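Local coordinates for FAD:protein FMN transferase (Pseudomonas stutzeri ATCC 14405 = CCUG 16156, PDB 5MGY) that probably transfers FMN from FAD to a threonine side chain of a target protein in a magnesium-dependent reaction that releases AMP, at residues K51-Y56 against L153-I158; F98-E103 against T133-L138. All coordinates share one frame; numbering follows the deposited sequence.

Contact 1: residues K51-Y56 against L153-I158. With MG (magnesium ion), chain I.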
loop_
_atom_site.group_PDB
_atom_site.type_symbol
_atom_site.label_atom_id
_atom_site.label_comp_id
_atom_site.label_asym_id
_atom_site.label_seq_id
_atom_site.Cartn_x
_atom_site.Cartn_y
_atom_site.Cartn_z
ATOM N N LYS A 51 11.773 0.452 12.318
ATOM C CA LYS A 51 13.202 0.594 12.513
ATOM C C LYS A 51 13.920 0.420 11.192
ATOM O O LYS A 51 14.874 1.104 10.977
ATOM C CB LYS A 51 13.707 -0.445 13.551
ATOM C CG LYS A 51 15.011 -0.099 14.205
ATOM C CD LYS A 51 16.214 -0.615 13.445
ATOM C CE LYS A 51 17.469 0.115 13.915
ATOM N NZ LYS A 51 18.546 0.044 12.892
ATOM N N GLN A 52 13.483 -0.533 10.364
ATOM C CA GLN A 52 14.135 -0.854 9.093
ATOM C C GLN A 52 13.725 0.175 7.995
ATOM O O GLN A 52 14.590 0.699 7.306
ATOM C CB GLN A 52 13.878 -2.339 8.654
ATOM C CG GLN A 52 14.429 -3.424 9.593
ATOM C CD GLN A 52 14.435 -4.836 8.998
ATOM O OE1 GLN A 52 14.816 -5.055 7.874
ATOM N NE2 GLN A 52 14.043 -5.795 9.766
ATOM N N LEU A 53 12.447 0.537 7.897
ATOM C CA LEU A 53 11.908 1.180 6.656
ATOM C C LEU A 53 11.383 2.597 6.769
ATOM O O LEU A 53 11.210 3.205 5.763
ATOM C CB LEU A 53 10.748 0.382 6.095
ATOM C CG LEU A 53 10.843 -1.128 5.949
ATOM C CD1 LEU A 53 9.494 -1.681 5.557
ATOM C CD2 LEU A 53 11.867 -1.471 4.908
ATOM N N SER A 54 11.067 3.109 7.952
ATOM C CA SER A 54 10.577 4.486 8.065
ATOM C C SER A 54 11.626 5.551 7.791
ATOM O O SER A 54 12.656 5.613 8.420
ATOM C CB SER A 54 10.066 4.768 9.443
ATOM O OG SER A 54 9.547 6.068 9.478
ATOM N N THR A 55 11.295 6.408 6.853
ATOM C CA THR A 55 11.974 7.662 6.619
ATOM C C THR A 55 11.649 8.747 7.647
ATOM O O THR A 55 12.238 9.787 7.586
ATOM C CB THR A 55 11.677 8.229 5.177
ATOM O OG1 THR A 55 10.280 8.313 4.945
ATOM C CG2 THR A 55 12.236 7.334 4.118
ATOM N N TYR A 56 10.723 8.520 8.572
ATOM C CA TYR A 56 10.417 9.472 9.638
ATOM C C TYR A 56 11.187 9.270 10.904
ATOM O O TYR A 56 10.933 9.980 11.861
ATOM C CB TYR A 56 8.951 9.440 9.954
ATOM C CG TYR A 56 8.141 10.041 8.823
ATOM C CD1 TYR A 56 7.605 11.319 8.913
ATOM C CD2 TYR A 56 7.911 9.329 7.622
ATOM C CE1 TYR A 56 6.859 11.850 7.842
ATOM C CE2 TYR A 56 7.168 9.853 6.559
ATOM C CZ TYR A 56 6.651 11.109 6.661
ATOM O OH TYR A 56 5.964 11.633 5.591
ATOM N N LEU A 153 15.177 6.274 -0.924
ATOM C CA LEU A 153 14.080 5.354 -0.938
ATOM C C LEU A 153 12.970 5.740 -0.015
ATOM O O LEU A 153 13.170 6.474 0.946
ATOM C CB LEU A 153 14.577 3.976 -0.579
ATOM C CG LEU A 153 15.698 3.445 -1.499
ATOM C CD1 LEU A 153 16.003 1.979 -1.214
ATOM C CD2 LEU A 153 15.363 3.651 -2.951
ATOM N N ASP A 154 11.774 5.291 -0.373
ATOM C CA ASP A 154 10.540 5.451 0.426
ATOM C C ASP A 154 9.650 4.222 0.154
ATOM O O ASP A 154 9.332 3.901 -0.991
ATOM C CB ASP A 154 9.769 6.738 0.066
ATOM C CG ASP A 154 8.629 7.049 1.051
ATOM O OD1 ASP A 154 8.481 8.206 1.560
ATOM O OD2 ASP A 154 7.890 6.114 1.351
ATOM N N PHE A 155 9.224 3.566 1.213
ATOM C CA PHE A 155 8.582 2.306 1.082
ATOM C C PHE A 155 7.084 2.394 1.333
ATOM O O PHE A 155 6.405 1.362 1.378
ATOM C CB PHE A 155 9.268 1.288 2.055
ATOM C CG PHE A 155 10.600 0.791 1.548
ATOM C CD1 PHE A 155 10.673 -0.112 0.480
ATOM C CD2 PHE A 155 11.761 1.250 2.113
ATOM C CE1 PHE A 155 11.896 -0.518 -0.010
ATOM C CE2 PHE A 155 12.987 0.844 1.635
ATOM C CZ PHE A 155 13.063 -0.036 0.562
ATOM N N ASN A 156 6.557 3.610 1.472
ATOM C CA ASN A 156 5.190 3.826 1.986
ATOM C C ASN A 156 4.153 3.265 1.054
ATOM O O ASN A 156 3.138 2.830 1.500
ATOM C CB ASN A 156 4.874 5.308 2.290
ATOM C CG ASN A 156 4.949 5.675 3.779
ATOM O OD1 ASN A 156 4.674 4.883 4.668
ATOM N ND2 ASN A 156 5.246 6.912 4.032
ATOM N N SER A 157 4.424 3.191 -0.229
ATOM C CA SER A 157 3.428 2.724 -1.183
ATOM C C SER A 157 3.120 1.229 -1.014
ATOM O O SER A 157 1.982 0.800 -1.353
ATOM C CB SER A 157 3.860 3.061 -2.617
ATOM O OG SER A 157 5.045 2.395 -2.925
ATOM N N ILE A 158 4.104 0.479 -0.483
ATOM C CA ILE A 158 3.953 -0.957 -0.063
ATOM C C ILE A 158 4.065 -1.430 1.421
ATOM O O ILE A 158 3.734 -2.602 1.717
ATOM C CB ILE A 158 4.828 -1.917 -0.888
ATOM C CG1 ILE A 158 6.274 -1.504 -0.930
ATOM C CG2 ILE A 158 4.335 -1.926 -2.278
ATOM C CD1 ILE A 158 7.208 -2.523 -1.629
HETATM MG MG MG I . 0.087 2.187 -1.240
#

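Contact 2: residues F98-E103 against T133-L138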
loop_
_atom_site.group_PDB
_atom_site.type_symbol
_atom_site.label_atom_id
_atom_site.label_comp_id
_atom_site.label_asym_id
_atom_site.label_seq_id
_atom_site.Cartn_x
_atom_site.Cartn_y
_atom_site.Cartn_z
ATOM N N PHE A 98 5.017 2.501 -10.691
ATOM C CA PHE A 98 5.468 2.203 -9.343
ATOM C C PHE A 98 6.953 2.488 -9.240
ATOM O O PHE A 98 7.749 1.872 -9.966
ATOM C CB PHE A 98 5.203 0.724 -8.951
ATOM C CG PHE A 98 5.576 0.413 -7.539
ATOM C CD1 PHE A 98 4.648 0.527 -6.518
ATOM C CD2 PHE A 98 6.887 0.098 -7.204
ATOM C CE1 PHE A 98 5.000 0.294 -5.192
ATOM C CE2 PHE A 98 7.248 -0.117 -5.882
ATOM C CZ PHE A 98 6.301 -0.024 -4.874
ATOM N N ASP A 99 7.317 3.352 -8.288
ATOM C CA ASP A 99 8.705 3.752 -8.061
ATOM C C ASP A 99 8.973 4.007 -6.547
ATOM O O ASP A 99 8.418 4.933 -5.901
ATOM C CB ASP A 99 9.022 5.009 -8.931
ATOM C CG ASP A 99 10.513 5.121 -9.345
ATOM O OD1 ASP A 99 10.800 5.392 -10.525
ATOM O OD2 ASP A 99 11.415 4.914 -8.524
ATOM N N LEU A 100 9.893 3.245 -6.000
ATOM C CA LEU A 100 10.382 3.521 -4.622
ATOM C C LEU A 100 11.300 4.757 -4.423
ATOM O O LEU A 100 11.609 5.075 -3.281
ATOM C CB LEU A 100 11.134 2.304 -4.097
ATOM C CG LEU A 100 10.320 1.014 -4.128
ATOM C CD1 LEU A 100 11.176 -0.186 -3.862
ATOM C CD2 LEU A 100 9.218 1.077 -3.077
ATOM N N THR A 101 11.708 5.433 -5.503
ATOM C CA THR A 101 12.793 6.356 -5.465
ATOM C C THR A 101 12.330 7.774 -5.595
ATOM O O THR A 101 13.063 8.628 -6.088
ATOM C CB THR A 101 13.844 6.048 -6.563
ATOM O OG1 THR A 101 13.411 6.428 -7.858
ATOM C CG2 THR A 101 14.133 4.615 -6.608
ATOM N N LEU A 102 11.154 8.077 -5.089
ATOM C CA LEU A 102 10.637 9.437 -5.259
ATOM C C LEU A 102 10.937 10.367 -4.106
ATOM O O LEU A 102 10.556 11.535 -4.157
ATOM C CB LEU A 102 9.126 9.387 -5.510
ATOM C CG LEU A 102 8.662 9.131 -6.949
ATOM C CD1 LEU A 102 9.656 8.400 -7.844
ATOM C CD2 LEU A 102 7.362 8.347 -6.873
ATOM N N GLU A 103 11.634 9.889 -3.086
ATOM C CA GLU A 103 11.786 10.711 -1.882
ATOM C C GLU A 103 12.320 12.131 -2.129
ATOM O O GLU A 103 11.854 13.051 -1.478
ATOM C CB GLU A 103 12.613 9.971 -0.804
ATOM C CG GLU A 103 12.824 10.712 0.517
ATOM C CD GLU A 103 11.957 10.291 1.708
ATOM O OE1 GLU A 103 10.761 9.893 1.625
ATOM O OE2 GLU A 103 12.510 10.452 2.806
ATOM N N THR A 133 16.665 10.279 -8.995
ATOM C CA THR A 133 15.620 9.270 -8.928
ATOM C C THR A 133 15.910 8.235 -9.967
ATOM O O THR A 133 16.847 8.397 -10.753
ATOM C CB THR A 133 14.203 9.843 -9.130
ATOM O OG1 THR A 133 14.073 10.333 -10.459
ATOM C CG2 THR A 133 13.894 10.974 -8.187
ATOM N N GLY A 134 15.136 7.146 -9.901
ATOM C CA GLY A 134 15.169 6.058 -10.886
ATOM C C GLY A 134 15.490 4.654 -10.402
ATOM O O GLY A 134 16.650 4.312 -10.288
ATOM N N GLN A 135 14.463 3.831 -10.211
ATOM C CA GLN A 135 14.551 2.371 -9.881
ATOM C C GLN A 135 15.638 1.610 -10.592
ATOM O O GLN A 135 16.234 0.707 -10.041
ATOM C CB GLN A 135 13.187 1.710 -10.211
ATOM C CG GLN A 135 12.952 0.292 -9.689
ATOM C CD GLN A 135 12.165 0.249 -8.351
ATOM O OE1 GLN A 135 11.074 0.871 -8.214
ATOM N NE2 GLN A 135 12.719 -0.514 -7.343
ATOM N N GLN A 136 15.886 1.947 -11.839
ATOM C CA GLN A 136 16.951 1.267 -12.613
ATOM C C GLN A 136 18.326 1.429 -12.008
ATOM O O GLN A 136 19.224 0.603 -12.286
ATOM C CB GLN A 136 17.007 1.739 -14.084
ATOM C CG GLN A 136 17.496 3.144 -14.379
ATOM C CD GLN A 136 16.448 4.229 -14.216
ATOM O OE1 GLN A 136 15.375 4.020 -13.648
ATOM N NE2 GLN A 136 16.765 5.423 -14.714
ATOM N N HIS A 137 18.512 2.515 -11.243
ATOM C CA HIS A 137 19.751 2.779 -10.527
ATOM C C HIS A 137 19.944 2.026 -9.181
ATOM O O HIS A 137 20.990 2.163 -8.530
ATOM C CB HIS A 137 19.837 4.273 -10.307
ATOM C CG HIS A 137 20.039 5.035 -11.571
ATOM N ND1 HIS A 137 19.205 6.060 -11.964
ATOM C CD2 HIS A 137 20.974 4.903 -12.539
ATOM C CE1 HIS A 137 19.629 6.538 -13.116
ATOM N NE2 HIS A 137 20.697 5.854 -13.479
ATOM N N LEU A 138 18.953 1.229 -8.788
ATOM C CA LEU A 138 18.966 0.512 -7.544
ATOM C C LEU A 138 19.212 -0.931 -7.862
ATOM O O LEU A 138 18.599 -1.479 -8.762
ATOM C CB LEU A 138 17.614 0.675 -6.906
ATOM C CG LEU A 138 17.320 0.168 -5.524
ATOM C CD1 LEU A 138 18.241 0.892 -4.587
ATOM C CD2 LEU A 138 15.885 0.460 -5.164
#

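Contact 1: residues K51-Y56 against L153-I158
L53, the last residue of helix 35-53, lays its side chain over one face of the F155 ring, the two crossing at about a right angle. Its CB already lies 4.2 Å from F155 CD2. CG stands anti to the carbonyl carbon (chi1 -47°), and from it the CD2 branch makes the closest touch, 3.9 Å from F155 CD2. That methyl stands over the ring, nearer its edge than its middle, as a CH-pi contact 4.3 Å from the ring centroid and 25° off the normal. Where the chain leaves the helix, S54 OG accepts from Y56 N and forms an ST turn around T55, whose side chain faces the other loop. There T55 CG2 packs on the carbonyl O of L153 at 3.4 Å, while T55 OG1 comes no nearer than 3.8 Å to D154 OD1, a proximity without a hydrogen bond. The other oxygen, D154 OD2, accepts from N156 N at 2.8 Å, nearly along its C-O axis, closing an Asx turn just ahead of S157. An alanine in place of D154 would remove this acceptor, would probably leave N156 N without its mate and could let the loop before S157 shift. The S157 carbonyl O binds the magnesium ion at 2.4 Å, with D271 and T275 completing the protein ligands. The contact thus ties the end of helix 35-53 to the metal-binding loop ahead of helix 159-173; L83 of helix 78-93 packs on both L53 and F155, and V62 of helix 61-67 adds to the apolar cover of F155.

Contact 2: residues F98-E103 against T133-L138
T101 and G134 meet through a hydrogen bond from G134 N to T101 OG1, 2.8 Å long with an N-H...O angle of 163°. The same hydroxyl donates to D99 OD2, and OG1 therefore relays between the backbone of one loop and the carboxylate of the other. With chi1 at 75°, OG1 lies between the backbone N and carbonyl carbon of T101. The methyl CG2 of T101, anti to the carbonyl carbon, lies 3.7 Å from Q135 N. T133, next to G134, sets its methyl CG2 3.3 Å from the carbonyl O of T101. Q135 reaches across alongside D99, and the side chains of the two run past one another in opposing senses. The Q135 chain bends at chi2 and ends on L100: OE1 takes a weak hydrogen bond from L100 N at 3.5 Å, and NE2 lies 3.8 Å from L100 CD1. Behind this first shell, D99 OD2 also accepts from T101 N at 3.1 Å, on the anti side; both donors come from the same face of the carboxylate plane, the hydroxyl 40° out of it. One oxygen thus holds both the backbone and the hydroxyl of T101. T133 OG1 is bonded to the carbonyl O of R130, and H137 N to that of G134. With T101 N bonded to its OD2, D99 caps an Asx turn shortly before helix 103-108. In this ApbE-family protein the T101 hydroxyl held by that turn, together with the weak L100-Q135 bond, joins the 98-103 loop to the loop that carries 3-10 segment 135-137 ahead of strand 138-141.

In the fold
The two contacts have centres 13 Å apart and meet along the 153-158 loop, which is shared between T55 and L53 of contact 1 and the 98-103 loop of contact 2. The backbones are probably hydrogen-bonded from D154 N to L100 O at 2.9 Å. Beside this link the carboxylates of D154 and E103 come close as like charges, with OD1 and OE1 2.8 Å apart, a separation that is doubtful in detail at 2.60 Å resolution, and E103 OE2 is 3.4 Å from T55 CB. Nearer the metal, the F98 ring packs against the S157 side chain. The F98 side chain remains about 7 Å from the magnesium ion, so contact 2 borders the site while contact 1 supplies one of its ligands.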